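Local coordinates for CRISPR-associated endoribonuclease Cse3 (PDB 2Y8Y), which cleaves CRISPR repeat RNA as an endoribonuclease and keeps hold of the processed crRNA, as part of antiviral and antiplasmid defence in Thermus thermophilus, at residues L10-P14 against P60-L64; H90-K94 against A192-L196; L99-A105 against V178-L184; G138-L142 against R183-D188. All coordinates share one frame; numbering follows the deposited sequence.

Overall arrangement
The four contacts follow the two halves of this ferredoxin-like endoribonuclease. Interaction 1 comes first along the chain and pairs two strands of the four-stranded sheet of the N-terminal half. Interactions 3 and 4 share strand 173-186 in the second sheet: strand 98-110 pairs with it in interaction 3 and strand 139-144 in interaction 4, so R183 and L184 serve both, and the centres are about 11 Å apart. Interaction 2 packs loop 90-94, the connection from the N-terminal sheet to the second one, against helix 189-198; it touches interaction 3 through L93 and interaction 4 through K94, A192 and L196. Interaction 1 stands apart, its centre about 21 Å from that of interaction 3.

Interaction 1 (L10-P14 against P60-L64); sequences LVLNP and PPVVL
This is the end of an antiparallel strand pair in the N-terminal sheet of the ferredoxin-like fold, where strand 5-12 runs out beside the start of strand 62-67. L10 and V63 form a hydrogen-bonded pair: L10 N gives to V63 O at 2.9 Å, almost straight at 175°, and V63 N returns a bond to L10 O at 2.8 Å. A third bond, L12 N to P61 O at 3.0 Å, is more bent (144°), marking the point where the regular pairing gives out. P61 has no N-H to offer in return.

Side chains divide between the two faces. On one, V11 packs against P60 and V62; its CG1, anti to the backbone N (chi1 176°), presses on CG of P60 at 3.5 Å, a tight fit for two carbons, while its CG2 faces V62 CG2 at 4.3 Å. On the other are L10 and V63, and L12 reaches V63 CG2 with its CD1 at 4.0 Å. Past the strand, the P14 ring comes near P60 and P61. Helix 26-34 packs on the L10 and V63 face, M29 touching both L12 and V63. Strands 81-89 and 49-52 flank the pair, the former next to 5-12 and the latter next to 62-67.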
loop_
_atom_site.group_PDB
_atom_site.type_symbol
_atom_site.label_atom_id
_atom_site.label_comp_id
_atom_site.label_asym_id
_atom_site.label_seq_id
_atom_site.Cartn_x
_atom_site.Cartn_y
_atom_site.Cartn_z
ATOM N N LEU A 10 -4.829 11.764 5.257
ATOM C CA LEU A 10 -5.386 12.930 4.579
ATOM C C LEU A 10 -6.869 12.709 4.330
ATOM O O LEU A 10 -7.264 11.682 3.784
ATOM C CB LEU A 10 -4.687 13.176 3.238
ATOM C CG LEU A 10 -3.160 13.239 3.212
ATOM C CD1 LEU A 10 -2.651 13.230 1.778
ATOM C CD2 LEU A 10 -2.630 14.463 3.953
ATOM N N VAL A 11 -7.700 13.661 4.742
ATOM C CA VAL A 11 -9.111 13.611 4.391
ATOM C C VAL A 11 -9.343 14.622 3.280
ATOM O O VAL A 11 -9.334 15.826 3.508
ATOM C CB VAL A 11 -10.020 13.892 5.595
ATOM C CG1 VAL A 11 -11.468 13.925 5.159
ATOM C CG2 VAL A 11 -9.817 12.832 6.663
ATOM N N LEU A 12 -9.515 14.130 2.060
ATOM C CA LEU A 12 -9.607 15.026 0.915
ATOM C C LEU A 12 -10.941 15.768 0.832
ATOM O O LEU A 12 -11.984 15.260 1.244
ATOM C CB LEU A 12 -9.288 14.295 -0.393
ATOM C CG LEU A 12 -7.807 14.284 -0.810
ATOM C CD1 LEU A 12 -6.914 13.690 0.269
ATOM C CD2 LEU A 12 -7.619 13.546 -2.125
ATOM N N ASN A 13 -10.883 16.985 0.305
ATOM C CA ASN A 13 -12.049 17.850 0.215
ATOM C C ASN A 13 -12.704 17.756 -1.157
ATOM O O ASN A 13 -12.139 18.211 -2.149
ATOM C CB ASN A 13 -11.634 19.292 0.512
ATOM C CG ASN A 13 -12.794 20.264 0.444
ATOM O OD1 ASN A 13 -13.962 19.873 0.505
ATOM N ND2 ASN A 13 -12.475 21.544 0.316
ATOM N N PRO A 14 -13.905 17.165 -1.209
ATOM C CA PRO A 14 -14.691 17.004 -2.439
ATOM C C PRO A 14 -14.920 18.332 -3.158
ATOM O O PRO A 14 -15.128 18.345 -4.371
ATOM C CB PRO A 14 -16.026 16.454 -1.927
ATOM C CG PRO A 14 -15.680 15.758 -0.657
ATOM C CD PRO A 14 -14.583 16.579 -0.040
ATOM N N PRO A 60 -16.011 11.909 4.026
ATOM C CA PRO A 60 -15.205 12.230 2.842
ATOM C C PRO A 60 -14.062 11.236 2.638
ATOM O O PRO A 60 -13.714 10.508 3.572
ATOM C CB PRO A 60 -14.663 13.637 3.151
ATOM C CG PRO A 60 -14.890 13.839 4.623
ATOM C CD PRO A 60 -16.112 13.051 4.946
ATOM N N PRO A 61 -13.487 11.203 1.423
ATOM C CA PRO A 61 -12.430 10.255 1.054
ATOM C C PRO A 61 -11.209 10.351 1.964
ATOM O O PRO A 61 -10.763 11.456 2.291
ATOM C CB PRO A 61 -12.045 10.691 -0.365
ATOM C CG PRO A 61 -13.203 11.472 -0.864
ATOM C CD PRO A 61 -13.785 12.146 0.333
ATOM N N VAL A 62 -10.680 9.196 2.357
ATOM C CA VAL A 62 -9.488 9.123 3.186
ATOM C C VAL A 62 -8.317 8.504 2.433
ATOM O O VAL A 62 -8.426 7.408 1.881
ATOM C CB VAL A 62 -9.736 8.307 4.463
ATOM C CG1 VAL A 62 -8.475 8.224 5.270
ATOM C CG2 VAL A 62 -10.857 8.939 5.293
ATOM N N VAL A 63 -7.186 9.199 2.422
ATOM C CA VAL A 63 -5.966 8.645 1.848
ATOM C C VAL A 63 -4.955 8.449 2.961
ATOM O O VAL A 63 -4.636 9.387 3.694
ATOM C CB VAL A 63 -5.367 9.566 0.773
ATOM C CG1 VAL A 63 -4.041 9.018 0.247
ATOM C CG2 VAL A 63 -6.356 9.758 -0.355
ATOM N N LEU A 64 -4.461 7.224 3.099
ATOM C CA LEU A 64 -3.402 6.916 4.051
ATOM C C LEU A 64 -2.075 6.883 3.319
ATOM O O LEU A 64 -1.928 6.171 2.323
ATOM C CB LEU A 64 -3.654 5.567 4.727
ATOM C CG LEU A 64 -4.794 5.517 5.748
ATOM C CD1 LEU A 64 -6.058 6.097 5.177
ATOM C CD2 LEU A 64 -5.032 4.096 6.224
#

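Interaction 2 (H90-K94 against A192-L196); sequences HPALK and ALATL
With CG set beside its backbone N (chi1 -58°) and CD1 carried onward by a chi2 of 172°, L93 pushes a single methyl from the loop into the side of helix 189-198. L196 takes nearly the same conformation (chi1 -63°) and sends its own CD1 out to meet L93 CD1 at 3.9 Å. This is loop-on-helix packing in the ferredoxin-like fold: the segment 90-94, which links strand 81-89 to strand 98-110, lies across one turn of the helix. No hydrogen bond joins the two segments, and the contact rests on apolar groups.

P91 makes the second point of contact. Its ring meets L193 at about a right angle, with P91 CG 3.9 Å from CD1 of L193, and also comes near L196 CD1. P91 and L93, two residues apart on the loop, both face the helix turn that carries A192, L193 and L196, closed by the bond from L196 N to A192 O. M5 of strand 5-12 touches both P91 and L196, and F139 lies against A192 and L196. The methyl of L93 settles between side chain and backbone of the helix: CD1 is 3.7 Å from A192 CB and 3.6 Å from L193 N.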
loop_
_atom_site.group_PDB
_atom_site.type_symbol
_atom_site.label_atom_id
_atom_site.label_comp_id
_atom_site.label_asym_id
_atom_site.label_seq_id
_atom_site.Cartn_x
_atom_site.Cartn_y
_atom_site.Cartn_z
ATOM N N HIS A 90 7.791 3.176 14.831
ATOM C CA HIS A 90 8.947 2.310 14.732
ATOM C C HIS A 90 8.440 0.922 15.051
ATOM O O HIS A 90 8.380 0.537 16.220
ATOM C CB HIS A 90 9.996 2.712 15.764
ATOM C CG HIS A 90 10.478 4.121 15.619
ATOM N ND1 HIS A 90 11.631 4.445 14.942
ATOM C CD2 HIS A 90 9.953 5.291 16.057
ATOM C CE1 HIS A 90 11.805 5.757 14.974
ATOM N NE2 HIS A 90 10.803 6.289 15.646
ATOM N N PRO A 91 8.061 0.165 14.017
ATOM C CA PRO A 91 7.450 -1.137 14.282
ATOM C C PRO A 91 8.339 -1.998 15.151
ATOM O O PRO A 91 9.551 -2.021 14.964
ATOM C CB PRO A 91 7.304 -1.746 12.885
ATOM C CG PRO A 91 7.189 -0.555 11.979
ATOM C CD PRO A 91 8.127 0.472 12.580
ATOM N N ALA A 92 7.733 -2.689 16.106
ATOM C CA ALA A 92 8.467 -3.583 16.982
ATOM C C ALA A 92 7.977 -4.999 16.745
ATOM O O ALA A 92 7.247 -5.558 17.555
ATOM C CB ALA A 92 8.270 -3.194 18.439
ATOM N N LEU A 93 8.399 -5.584 15.636
ATOM C CA LEU A 93 7.874 -6.888 15.234
ATOM C C LEU A 93 8.610 -7.993 15.970
ATOM O O LEU A 93 9.830 -7.948 16.106
ATOM C CB LEU A 93 8.002 -7.061 13.724
ATOM C CG LEU A 93 7.293 -5.974 12.916
ATOM C CD1 LEU A 93 7.623 -6.112 11.430
ATOM C CD2 LEU A 93 5.785 -6.007 13.139
ATOM N N LYS A 94 7.875 -8.984 16.457
ATOM C CA LYS A 94 8.497 -10.078 17.194
ATOM C C LYS A 94 8.084 -11.425 16.610
ATOM O O LYS A 94 7.000 -11.562 16.059
ATOM C CB LYS A 94 8.129 -10.003 18.670
ATOM C CG LYS A 94 8.714 -8.763 19.357
ATOM C CD LYS A 94 8.546 -8.795 20.860
ATOM C CE LYS A 94 9.194 -7.576 21.509
ATOM N NZ LYS A 94 8.542 -6.301 21.087
ATOM N N ALA A 192 10.290 -9.040 7.768
ATOM C CA ALA A 192 8.944 -8.477 7.895
ATOM C C ALA A 192 8.993 -6.955 7.907
ATOM O O ALA A 192 8.178 -6.291 7.261
ATOM C CB ALA A 192 8.260 -9.014 9.151
ATOM N N LEU A 193 9.950 -6.397 8.641
ATOM C CA LEU A 193 10.101 -4.944 8.666
ATOM C C LEU A 193 10.441 -4.405 7.274
ATOM O O LEU A 193 9.861 -3.414 6.806
ATOM C CB LEU A 193 11.174 -4.537 9.673
ATOM C CG LEU A 193 11.401 -3.028 9.745
ATOM C CD1 LEU A 193 10.140 -2.304 10.171
ATOM C CD2 LEU A 193 12.541 -2.761 10.706
ATOM N N ALA A 194 11.363 -5.079 6.592
ATOM C CA ALA A 194 11.720 -4.666 5.233
ATOM C C ALA A 194 10.506 -4.705 4.311
ATOM O O ALA A 194 10.317 -3.816 3.473
ATOM C CB ALA A 194 12.840 -5.530 4.686
ATOM N N THR A 195 9.674 -5.733 4.466
ATOM C CA THR A 195 8.452 -5.834 3.676
ATOM C C THR A 195 7.511 -4.648 3.931
ATOM O O THR A 195 6.967 -4.069 2.980
ATOM C CB THR A 195 7.741 -7.162 3.967
ATOM O OG1 THR A 195 8.607 -8.232 3.587
ATOM C CG2 THR A 195 6.420 -7.272 3.205
ATOM N N LEU A 196 7.313 -4.274 5.194
ATOM C CA LEU A 196 6.464 -3.115 5.486
ATOM C C LEU A 196 7.014 -1.841 4.858
ATOM O O LEU A 196 6.267 -1.016 4.362
ATOM C CB LEU A 196 6.298 -2.912 6.993
ATOM C CG LEU A 196 5.599 -4.002 7.791
ATOM C CD1 LEU A 196 5.539 -3.571 9.242
ATOM C CD2 LEU A 196 4.176 -4.221 7.280
#

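Interaction 3 (L99-A105 against V178-L184); sequences LRFRLRA and VLFEGRL
Strands 99-105 and 178-184 run antiparallel in unbroken register, L99 against L184 through to A105 against V178, with eight backbone hydrogen bonds in four reciprocal pairs. F101 lies opposite G182, and the glycine is what lets the ring fold back over the neighbouring strand: chi1 of 76° places CG between the backbone N and the carbonyl carbon, the ring covers the backbone around G182 N, and F101 CE1 comes to 3.3 Å from G182 C. L184 CD2 approaches the same ring obliquely, 3.7 Å from F101 CD1, while F180 CB meets F101 CE2 at 4.0 Å. F180 in turn presents its ring edge to A105 CB and takes V178 CG1 over one face.

The other side of the sheet carries charge. R102 bends at chi3 and meets E181 in a salt bridge; at 2.5 Å, R102 NH2 to E181 OE2 is shorter than usual, so the exact spacing is doubtful, and the bond is bent (130°). The guanidinium and carboxylate planes stand 77° apart. L179 CD1 fits between R102 CG and R104 CB, at 3.9 Å from each.

Helix 123-136 packs on the F101 and F180 face, L130 touching both rings. Strand 211-214 pairs with strand 98-110, and strand 150-160 with strand 173-186, its side chains touching R102, R104 and E181.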
loop_
_atom_site.group_PDB
_atom_site.type_symbol
_atom_site.label_atom_id
_atom_site.label_comp_id
_atom_site.label_asym_id
_atom_site.label_seq_id
_atom_site.Cartn_x
_atom_site.Cartn_y
_atom_site.Cartn_z
ATOM N N LEU A 99 -1.023 -10.269 13.917
ATOM C CA LEU A 99 -1.460 -8.942 13.501
ATOM C C LEU A 99 -2.587 -9.042 12.492
ATOM O O LEU A 99 -2.598 -9.942 11.661
ATOM C CB LEU A 99 -0.302 -8.185 12.853
ATOM C CG LEU A 99 0.928 -7.980 13.735
ATOM C CD1 LEU A 99 2.092 -7.529 12.887
ATOM C CD2 LEU A 99 0.608 -6.980 14.852
ATOM N N ARG A 100 -3.528 -8.106 12.550
ATOM C CA ARG A 100 -4.452 -7.924 11.434
ATOM C C ARG A 100 -3.737 -7.168 10.333
ATOM O O ARG A 100 -2.803 -6.397 10.587
ATOM C CB ARG A 100 -5.679 -7.128 11.881
ATOM C CG ARG A 100 -6.471 -7.775 12.999
ATOM C CD ARG A 100 -7.610 -6.864 13.484
ATOM N NE ARG A 100 -7.116 -5.720 14.247
ATOM C CZ ARG A 100 -6.997 -4.483 13.771
ATOM N NH1 ARG A 100 -7.343 -4.207 12.521
ATOM N NH2 ARG A 100 -6.535 -3.513 14.552
ATOM N N PHE A 101 -4.164 -7.382 9.096
ATOM C CA PHE A 101 -3.569 -6.644 7.989
ATOM C C PHE A 101 -4.593 -6.242 6.938
ATOM O O PHE A 101 -5.673 -6.838 6.826
ATOM C CB PHE A 101 -2.447 -7.443 7.320
ATOM C CG PHE A 101 -2.946 -8.551 6.431
ATOM C CD1 PHE A 101 -3.228 -9.803 6.953
ATOM C CD2 PHE A 101 -3.154 -8.327 5.074
ATOM C CE1 PHE A 101 -3.716 -10.828 6.142
ATOM C CE2 PHE A 101 -3.645 -9.346 4.251
ATOM C CZ PHE A 101 -3.922 -10.596 4.778
ATOM N N ARG A 102 -4.224 -5.221 6.179
ATOM C CA ARG A 102 -4.971 -4.791 5.009
ATOM C C ARG A 102 -3.953 -4.495 3.921
ATOM O O ARG A 102 -2.898 -3.899 4.185
ATOM C CB ARG A 102 -5.791 -3.542 5.343
ATOM C CG ARG A 102 -6.596 -2.985 4.172
ATOM C CD ARG A 102 -7.517 -1.853 4.597
ATOM N NE ARG A 102 -8.623 -2.371 5.398
ATOM C CZ ARG A 102 -9.902 -2.351 5.025
ATOM N NH1 ARG A 102 -10.257 -1.823 3.863
ATOM N NH2 ARG A 102 -10.835 -2.843 5.830
ATOM N N LEU A 103 -4.252 -4.939 2.698
ATOM C CA LEU A 103 -3.354 -4.713 1.574
ATOM C C LEU A 103 -4.151 -4.635 0.297
ATOM O O LEU A 103 -4.810 -5.610 -0.086
ATOM C CB LEU A 103 -2.326 -5.842 1.432
ATOM C CG LEU A 103 -1.509 -5.850 0.129
ATOM C CD1 LEU A 103 -0.648 -4.569 0.021
ATOM C CD2 LEU A 103 -0.640 -7.124 0.032
ATOM N N ARG A 104 -4.075 -3.489 -0.372
ATOM C CA ARG A 104 -4.651 -3.352 -1.699
ATOM C C ARG A 104 -3.520 -3.556 -2.694
ATOM O O ARG A 104 -2.562 -2.785 -2.703
ATOM C CB ARG A 104 -5.252 -1.958 -1.880
ATOM C CG ARG A 104 -6.276 -1.914 -3.009
ATOM C CD ARG A 104 -6.784 -0.499 -3.274
ATOM N NE ARG A 104 -7.970 -0.534 -4.119
ATOM C CZ ARG A 104 -8.554 0.540 -4.629
ATOM N NH1 ARG A 104 -8.047 1.746 -4.400
ATOM N NH2 ARG A 104 -9.641 0.401 -5.382
ATOM N N ALA A 105 -3.621 -4.600 -3.516
ATOM C CA ALA A 105 -2.490 -5.053 -4.325
ATOM C C ALA A 105 -2.887 -5.352 -5.751
ATOM O O ALA A 105 -4.064 -5.371 -6.085
ATOM C CB ALA A 105 -1.894 -6.302 -3.725
ATOM N N VAL A 178 -6.871 -5.550 -5.947
ATOM C CA VAL A 178 -7.488 -6.543 -5.095
ATOM C C VAL A 178 -7.237 -6.130 -3.651
ATOM O O VAL A 178 -6.074 -5.991 -3.233
ATOM C CB VAL A 178 -6.868 -7.927 -5.360
ATOM C CG1 VAL A 178 -7.510 -8.981 -4.475
ATOM C CG2 VAL A 178 -7.032 -8.302 -6.810
ATOM N N LEU A 179 -8.314 -5.903 -2.903
ATOM C CA LEU A 179 -8.223 -5.492 -1.511
ATOM C C LEU A 179 -8.340 -6.697 -0.586
ATOM O O LEU A 179 -9.418 -7.296 -0.461
ATOM C CB LEU A 179 -9.318 -4.466 -1.190
ATOM C CG LEU A 179 -9.312 -3.919 0.237
ATOM C CD1 LEU A 179 -8.005 -3.184 0.543
ATOM C CD2 LEU A 179 -10.493 -2.991 0.405
ATOM N N PHE A 180 -7.222 -7.048 0.052
ATOM C CA PHE A 180 -7.147 -8.169 0.984
ATOM C C PHE A 180 -7.225 -7.658 2.416
ATOM O O PHE A 180 -6.640 -6.615 2.749
ATOM C CB PHE A 180 -5.792 -8.881 0.883
ATOM C CG PHE A 180 -5.492 -9.526 -0.446
ATOM C CD1 PHE A 180 -6.040 -10.765 -0.789
ATOM C CD2 PHE A 180 -4.571 -8.944 -1.307
ATOM C CE1 PHE A 180 -5.694 -11.392 -1.987
ATOM C CE2 PHE A 180 -4.228 -9.552 -2.501
ATOM C CZ PHE A 180 -4.804 -10.781 -2.846
ATOM N N GLU A 181 -7.912 -8.405 3.276
ATOM C CA GLU A 181 -7.883 -8.150 4.719
ATOM C C GLU A 181 -7.828 -9.485 5.431
ATOM O O GLU A 181 -8.495 -10.433 5.024
ATOM C CB GLU A 181 -9.143 -7.406 5.147
ATOM C CG GLU A 181 -9.123 -6.970 6.585
ATOM C CD GLU A 181 -10.279 -6.059 6.918
ATOM O OE1 GLU A 181 -11.425 -6.546 6.937
ATOM O OE2 GLU A 181 -10.034 -4.857 7.152
ATOM N N GLY A 182 -7.040 -9.589 6.490
ATOM C CA GLY A 182 -6.977 -10.843 7.206
ATOM C C GLY A 182 -6.115 -10.763 8.444
ATOM O O GLY A 182 -5.929 -9.691 9.021
ATOM N N ARG A 183 -5.617 -11.921 8.851
ATOM C CA ARG A 183 -4.740 -12.004 10.018
ATOM C C ARG A 183 -3.494 -12.784 9.636
ATOM O O ARG A 183 -3.546 -13.785 8.916
ATOM C CB ARG A 183 -5.458 -12.667 11.199
ATOM C CG ARG A 183 -6.617 -11.862 11.738
ATOM C CD ARG A 183 -7.287 -12.559 12.916
ATOM N NE ARG A 183 -6.435 -12.622 14.108
ATOM C CZ ARG A 183 -6.074 -13.752 14.712
ATOM N NH1 ARG A 183 -6.483 -14.919 14.236
ATOM N NH2 ARG A 183 -5.306 -13.715 15.789
ATOM N N LEU A 184 -2.362 -12.301 10.111
ATOM C CA LEU A 184 -1.086 -12.929 9.816
ATOM C C LEU A 184 -0.222 -13.016 11.064
ATOM O O LEU A 184 -0.577 -12.494 12.128
ATOM C CB LEU A 184 -0.364 -12.202 8.677
ATOM C CG LEU A 184 -0.078 -10.703 8.843
ATOM C CD1 LEU A 184 0.947 -10.446 9.943
ATOM C CD2 LEU A 184 0.414 -10.109 7.531
#

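Interaction 4 (G138-L142 against R183-D188)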
loop_
_atom_site.group_PDB
_atom_site.type_symbol
_atom_site.label_atom_id
_atom_site.label_comp_id
_atom_site.label_asym_id
_atom_site.label_seq_id
_atom_site.Cartn_x
_atom_site.Cartn_y
_atom_site.Cartn_z
ATOM N N GLY A 138 8.658 -12.575 5.196
ATOM C CA GLY A 138 8.851 -12.690 6.639
ATOM C C GLY A 138 7.588 -12.776 7.476
ATOM O O GLY A 138 7.660 -12.705 8.701
ATOM N N PHE A 139 6.441 -12.924 6.824
ATOM C CA PHE A 139 5.159 -13.100 7.495
ATOM C C PHE A 139 4.558 -14.453 7.109
ATOM O O PHE A 139 5.119 -15.180 6.289
ATOM C CB PHE A 139 4.180 -12.015 7.034
ATOM C CG PHE A 139 4.530 -10.594 7.468
ATOM C CD1 PHE A 139 4.299 -10.182 8.770
ATOM C CD2 PHE A 139 4.999 -9.666 6.545
ATOM C CE1 PHE A 139 4.564 -8.880 9.157
ATOM C CE2 PHE A 139 5.256 -8.355 6.930
ATOM C CZ PHE A 139 5.031 -7.972 8.233
ATOM N N ARG A 140 3.399 -14.780 7.657
ATOM C CA ARG A 140 2.642 -15.947 7.189
ATOM C C ARG A 140 1.178 -15.717 7.518
ATOM O O ARG A 140 0.859 -15.299 8.620
ATOM C CB ARG A 140 3.136 -17.239 7.861
ATOM C CG ARG A 140 2.573 -18.526 7.239
ATOM C CD ARG A 140 3.152 -19.793 7.879
ATOM N NE ARG A 140 4.616 -19.805 7.892
ATOM C CZ ARG A 140 5.347 -19.909 8.997
ATOM N NH1 ARG A 140 4.743 -20.010 10.171
ATOM N NH2 ARG A 140 6.671 -19.907 8.929
ATOM N N LEU A 141 0.271 -16.000 6.584
ATOM C CA LEU A 141 -1.148 -15.934 6.938
ATOM C C LEU A 141 -1.481 -16.887 8.081
ATOM O O LEU A 141 -0.922 -17.987 8.178
ATOM C CB LEU A 141 -2.023 -16.310 5.749
ATOM C CG LEU A 141 -2.307 -15.291 4.672
ATOM C CD1 LEU A 141 -3.294 -15.903 3.670
ATOM C CD2 LEU A 141 -2.867 -14.027 5.293
ATOM N N LEU A 142 -2.408 -16.488 8.942
ATOM C CA LEU A 142 -2.922 -17.396 9.959
ATOM C C LEU A 142 -3.940 -18.322 9.306
ATOM O O LEU A 142 -4.536 -17.968 8.293
ATOM C CB LEU A 142 -3.600 -16.623 11.091
ATOM C CG LEU A 142 -2.693 -15.776 11.984
ATOM C CD1 LEU A 142 -3.434 -15.329 13.233
ATOM C CD2 LEU A 142 -1.450 -16.558 12.354
ATOM N N ARG A 183 -5.617 -11.921 8.851
ATOM C CA ARG A 183 -4.740 -12.004 10.018
ATOM C C ARG A 183 -3.494 -12.784 9.636
ATOM O O ARG A 183 -3.546 -13.785 8.916
ATOM C CB ARG A 183 -5.458 -12.667 11.199
ATOM C CG ARG A 183 -6.617 -11.862 11.738
ATOM C CD ARG A 183 -7.287 -12.559 12.916
ATOM N NE ARG A 183 -6.435 -12.622 14.108
ATOM C CZ ARG A 183 -6.074 -13.752 14.712
ATOM N NH1 ARG A 183 -6.483 -14.919 14.236
ATOM N NH2 ARG A 183 -5.306 -13.715 15.789
ATOM N N LEU A 184 -2.362 -12.301 10.111
ATOM C CA LEU A 184 -1.086 -12.929 9.816
ATOM C C LEU A 184 -0.222 -13.016 11.064
ATOM O O LEU A 184 -0.577 -12.494 12.128
ATOM C CB LEU A 184 -0.364 -12.202 8.677
ATOM C CG LEU A 184 -0.078 -10.703 8.843
ATOM C CD1 LEU A 184 0.947 -10.446 9.943
ATOM C CD2 LEU A 184 0.414 -10.109 7.531
ATOM N N GLU A 185 0.905 -13.704 10.942
ATOM C CA GLU A 185 1.901 -13.699 12.006
ATOM C C GLU A 185 3.262 -13.301 11.456
ATOM O O GLU A 185 3.565 -13.519 10.274
ATOM C CB GLU A 185 1.975 -15.052 12.717
ATOM C CG GLU A 185 2.375 -16.208 11.830
ATOM C CD GLU A 185 2.584 -17.494 12.618
ATOM O OE1 GLU A 185 2.930 -17.414 13.815
ATOM O OE2 GLU A 185 2.414 -18.579 12.033
ATOM N N VAL A 186 4.077 -12.719 12.326
ATOM C CA VAL A 186 5.464 -12.398 12.021
ATOM C C VAL A 186 6.295 -13.670 12.139
ATOM O O VAL A 186 6.223 -14.384 13.143
ATOM C CB VAL A 186 5.995 -11.367 13.021
ATOM C CG1 VAL A 186 7.487 -11.083 12.783
ATOM C CG2 VAL A 186 5.168 -10.110 12.939
ATOM N N VAL A 187 7.069 -13.967 11.100
ATOM C CA VAL A 187 7.936 -15.138 11.122
ATOM C C VAL A 187 9.382 -14.714 11.340
ATOM O O VAL A 187 10.062 -15.207 12.247
ATOM C CB VAL A 187 7.764 -15.947 9.811
ATOM C CG1 VAL A 187 8.733 -17.129 9.766
ATOM C CG2 VAL A 187 6.346 -16.440 9.705
ATOM N N ASP A 188 9.831 -13.762 10.530
ATOM C CA ASP A 188 11.187 -13.236 10.581
ATOM C C ASP A 188 11.081 -11.715 10.693
ATOM O O ASP A 188 10.783 -11.043 9.712
ATOM C CB ASP A 188 11.914 -13.637 9.291
ATOM C CG ASP A 188 13.314 -13.054 9.180
ATOM O OD1 ASP A 188 13.682 -12.178 9.981
ATOM O OD2 ASP A 188 14.046 -13.479 8.262
HETATM O O HOH W 1 0.198 -19.336 10.162
#
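A Schellman motif ending helix 123-136 leads straight into an antiparallel strand pair, with G138, at positive phi, turning the chain toward strand 173-186. Its carbonyl O is gripped twice from one face of its plane, by V187 N at 2.8 Å and D188 N at 3.0 Å, which ties the end of one helix to the start of another: D188 is the N-cap of helix 189-198 and its carboxylate also pairs with R191. Further along, R140 and E185 exchange two backbone bonds, and L142 N gives to R183 O at 2.9 Å, nearly straight (175°).

The side chains of R140 and E185 run alongside each other in the same direction. A bend at chi3 (-53°) lays the R140 guanidinium beside E185 and under V187 CG2, which lies over one face. The salt bridge is a long, weak bond, R140 NH1 to E185 OE2 at 3.3 Å. A water bonded to L141 O also donates to E185 OE2, at 3.0 Å, giving that oxygen a second partner.

L142 CD1 lies over a face of the R183 guanidinium, so close that the spacing is somewhat doubtful; L142 CD2 meets E185 CB. On the opposite face of the sheet from R140, F139 takes E185 O at its ring edge, and L184 CD1 comes in obliquely, 3.6 Å from F139 CD1. A192, T195 and L196 of helix 189-198 also touch F139, L134 of helix 123-136 packs against F139 and L141, and F101 of strand 98-110 meets L141.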